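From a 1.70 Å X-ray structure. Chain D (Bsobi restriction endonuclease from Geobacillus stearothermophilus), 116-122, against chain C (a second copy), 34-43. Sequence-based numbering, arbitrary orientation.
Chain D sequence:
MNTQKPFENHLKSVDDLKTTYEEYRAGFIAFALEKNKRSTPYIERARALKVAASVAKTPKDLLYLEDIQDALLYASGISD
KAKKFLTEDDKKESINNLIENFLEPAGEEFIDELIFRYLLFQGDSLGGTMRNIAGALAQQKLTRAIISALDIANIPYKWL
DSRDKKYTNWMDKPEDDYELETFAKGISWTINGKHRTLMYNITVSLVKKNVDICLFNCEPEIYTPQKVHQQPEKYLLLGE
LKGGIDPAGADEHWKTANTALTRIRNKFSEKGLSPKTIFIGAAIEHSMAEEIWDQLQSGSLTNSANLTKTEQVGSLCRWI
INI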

# COMPACT_ATOMS: atom_id res chain seq x y z
N PHE D 116 6.55 -4.42 -25.33
CA PHE D 116 6.39 -5.37 -24.23
C PHE D 116 6.87 -4.70 -22.92
O PHE D 116 6.21 -4.83 -21.89
CB PHE D 116 7.21 -6.65 -24.48
CG PHE D 116 6.67 -7.55 -25.56
CD1 PHE D 116 5.45 -7.28 -26.21
CD2 PHE D 116 7.37 -8.68 -25.93
CE1 PHE D 116 4.94 -8.13 -27.23
CE2 PHE D 116 6.88 -9.54 -26.95
CZ PHE D 116 5.67 -9.26 -27.59
N ARG D 117 8.02 -4.01 -22.96
CA ARG D 117 8.52 -3.35 -21.75
C ARG D 117 7.66 -2.18 -21.36
O ARG D 117 7.40 -1.96 -20.18
CB ARG D 117 9.97 -2.95 -21.90
CG ARG D 117 10.82 -4.19 -21.69
CD ARG D 117 12.36 -4.12 -22.04
NE ARG D 117 12.93 -5.42 -21.63
CZ ARG D 117 13.28 -5.72 -20.38
NH1 ARG D 117 13.15 -4.83 -19.40
NH2 ARG D 117 13.69 -6.95 -20.11
N TYR D 118 7.21 -1.43 -22.36
CA TYR D 118 6.36 -0.29 -22.10
C TYR D 118 5.04 -0.77 -21.36
O TYR D 118 4.62 -0.16 -20.38
CB TYR D 118 6.07 0.40 -23.44
CG TYR D 118 4.98 1.40 -23.34
CD1 TYR D 118 5.24 2.67 -22.86
CD2 TYR D 118 3.66 1.06 -23.72
CE1 TYR D 118 4.20 3.61 -22.75
CE2 TYR D 118 2.64 1.98 -23.62
CZ TYR D 118 2.91 3.24 -23.15
OH TYR D 118 1.88 4.15 -23.13
N LEU D 119 4.46 -1.89 -21.80
CA LEU D 119 3.23 -2.45 -21.19
C LEU D 119 3.49 -3.06 -19.81
O LEU D 119 2.72 -2.87 -18.87
CB LEU D 119 2.61 -3.53 -22.11
CG LEU D 119 1.82 -3.02 -23.35
CD1 LEU D 119 1.70 -4.14 -24.42
CD2 LEU D 119 0.44 -2.51 -22.89
N LEU D 120 4.56 -3.83 -19.70
CA LEU D 120 4.91 -4.41 -18.44
C LEU D 120 5.00 -3.32 -17.34
O LEU D 120 4.47 -3.51 -16.26
CB LEU D 120 6.25 -5.13 -18.55
CG LEU D 120 6.72 -5.78 -17.24
CD1 LEU D 120 5.74 -6.94 -16.96
CD2 LEU D 120 8.22 -6.24 -17.34
N PHE D 121 5.72 -2.21 -17.61
CA PHE D 121 5.83 -1.15 -16.59
C PHE D 121 4.53 -0.33 -16.47
O PHE D 121 4.15 0.07 -15.37
CB PHE D 121 7.07 -0.25 -16.87
CG PHE D 121 8.40 -0.99 -16.78
CD1 PHE D 121 8.65 -1.89 -15.74
CD2 PHE D 121 9.33 -0.89 -17.77
CE1 PHE D 121 9.80 -2.67 -15.72
CE2 PHE D 121 10.47 -1.66 -17.76
CZ PHE D 121 10.71 -2.56 -16.75
N GLN D 122 3.82 -0.12 -17.57
CA GLN D 122 2.54 0.62 -17.54
C GLN D 122 1.49 -0.18 -16.71
O GLN D 122 0.55 0.38 -16.19
CB GLN D 122 2.02 0.84 -18.97
CG GLN D 122 2.66 2.06 -19.64
CD GLN D 122 2.10 3.39 -19.12
OE1 GLN D 122 2.84 4.26 -18.65
NE2 GLN D 122 0.80 3.54 -19.19
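Chain C 34-43: EKNKRSTPYI

Ile C43 is the apolar centre of this contact, the chain C residue most covered by chain D. Its CD1 lies 3.8 Å from Phe D116 CB, 3.8 Å from Arg D117 CG and 3.9 Å from Leu D120 CD2, so one m,m isoleucine serves two successive turns of the chain D helix. Leu D120 (t,p) extends the patch, its CD2 also standing 4.0 Å from Tyr C42 CB and 3.9 Å from Ser C39 CB.

Chain C 34-43 is helical, kinked at Pro C41 and Tyr C42, whose nitrogens make no bond to the turn before; that of the proline has no hydrogen to give. It crosses the chain D helix at 110°, with the axes 10.6 Å apart at closest approach. The closest backbone pair is Phe D116 CA to Ile C43 CA, 6.7 Å; elsewhere the gap is filled by side chains. Phe D121 (m) fills it with CZ 3.9 Å from Ser C39 CB and CD1 3.5 Å from Lys C35 NZ.

The polar edge is built around Arg D117, a knob among Asn C36, Ser C39, Thr C40 and Ile C43. Its extended chain carries NH1 to Ser C39 OG, a 2.6 Å hydrogen bond; that hydroxyl, chi1 p, in turn donates to Asn C36 O at 2.8 Å. A water accepts from Arg D117 NH1 (3.0 Å) and donates to Asn C36 OD1 (2.8 Å), bridging the chains.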

# COMPACT_ATOMS: atom_id res chain seq x y z
N GLU C 34 17.02 -2.33 -10.04
CA GLU C 34 16.65 -3.67 -9.61
C GLU C 34 15.44 -4.15 -10.40
O GLU C 34 15.37 -5.32 -10.79
CB GLU C 34 16.40 -3.70 -8.10
CG GLU C 34 15.83 -5.05 -7.59
CD GLU C 34 16.84 -6.22 -7.55
OE1 GLU C 34 18.08 -5.94 -7.73
OE2 GLU C 34 16.38 -7.39 -7.33
N LYS C 35 14.50 -3.22 -10.67
CA LYS C 35 13.30 -3.54 -11.44
C LYS C 35 13.69 -4.02 -12.84
O LYS C 35 13.12 -4.99 -13.35
CB LYS C 35 12.39 -2.31 -11.56
CG LYS C 35 10.97 -2.72 -11.93
CD LYS C 35 9.99 -1.57 -11.78
CE LYS C 35 10.29 -0.44 -12.77
NZ LYS C 35 8.99 0.29 -13.08
N ASN C 36 14.66 -3.35 -13.47
CA ASN C 36 15.09 -3.76 -14.80
C ASN C 36 15.73 -5.14 -14.74
O ASN C 36 15.51 -5.96 -15.62
CB ASN C 36 16.00 -2.72 -15.40
CG ASN C 36 15.21 -1.59 -15.98
OD1 ASN C 36 14.24 -1.82 -16.70
ND2 ASN C 36 15.57 -0.36 -15.63
N LYS C 37 16.48 -5.41 -13.68
CA LYS C 37 17.08 -6.73 -13.49
C LYS C 37 15.99 -7.79 -13.34
O LYS C 37 16.10 -8.87 -13.90
CB LYS C 37 17.97 -6.77 -12.22
CG LYS C 37 19.32 -6.05 -12.40
CD LYS C 37 20.18 -6.16 -11.13
CE LYS C 37 21.23 -5.05 -11.07
NZ LYS C 37 22.02 -5.18 -9.81
N ARG C 38 14.94 -7.49 -12.60
CA ARG C 38 13.88 -8.47 -12.38
C ARG C 38 12.84 -8.58 -13.51
O ARG C 38 12.03 -9.52 -13.52
CB ARG C 38 13.15 -8.18 -11.05
CG ARG C 38 14.08 -8.17 -9.86
CD ARG C 38 14.50 -9.56 -9.65
NE ARG C 38 15.18 -9.64 -8.40
CZ ARG C 38 15.49 -10.79 -7.81
NH1 ARG C 38 15.16 -11.94 -8.38
NH2 ARG C 38 16.14 -10.81 -6.66
N SER C 39 12.88 -7.64 -14.46
CA SER C 39 11.92 -7.60 -15.57
C SER C 39 12.09 -8.68 -16.63
O SER C 39 11.10 -9.19 -17.19
CB SER C 39 11.95 -6.22 -16.27
OG SER C 39 13.14 -6.01 -17.03
N THR C 40 13.33 -9.06 -16.91
CA THR C 40 13.58 -10.03 -17.96
C THR C 40 12.76 -11.33 -17.93
O THR C 40 12.27 -11.73 -18.98
CB THR C 40 15.10 -10.29 -18.13
OG1 THR C 40 15.77 -9.02 -18.25
CG2 THR C 40 15.38 -11.14 -19.41
N PRO C 41 12.62 -12.02 -16.77
CA PRO C 41 11.83 -13.25 -16.78
C PRO C 41 10.37 -13.00 -17.19
O PRO C 41 9.71 -13.87 -17.78
CB PRO C 41 11.96 -13.77 -15.35
CG PRO C 41 13.22 -13.19 -14.88
CD PRO C 41 13.23 -11.81 -15.46
N TYR C 42 9.86 -11.80 -16.90
CA TYR C 42 8.49 -11.45 -17.27
C TYR C 42 8.36 -11.33 -18.81
O TYR C 42 7.42 -11.89 -19.40
CB TYR C 42 8.08 -10.13 -16.63
CG TYR C 42 7.82 -10.28 -15.17
CD1 TYR C 42 8.88 -10.18 -14.26
CD2 TYR C 42 6.54 -10.57 -14.68
CE1 TYR C 42 8.67 -10.39 -12.89
CE2 TYR C 42 6.31 -10.77 -13.31
CZ TYR C 42 7.39 -10.68 -12.42
OH TYR C 42 7.23 -10.87 -11.07
N ILE C 43 9.29 -10.60 -19.44
CA ILE C 43 9.27 -10.45 -20.89
C ILE C 43 9.51 -11.80 -21.58
O ILE C 43 8.88 -12.09 -22.59
CB ILE C 43 10.32 -9.43 -21.35
CG1 ILE C 43 10.04 -8.10 -20.63
CG2 ILE C 43 10.29 -9.27 -22.87
CD1 ILE C 43 8.78 -7.39 -21.06
O HOH W 1 13.47 -1.89 -19.35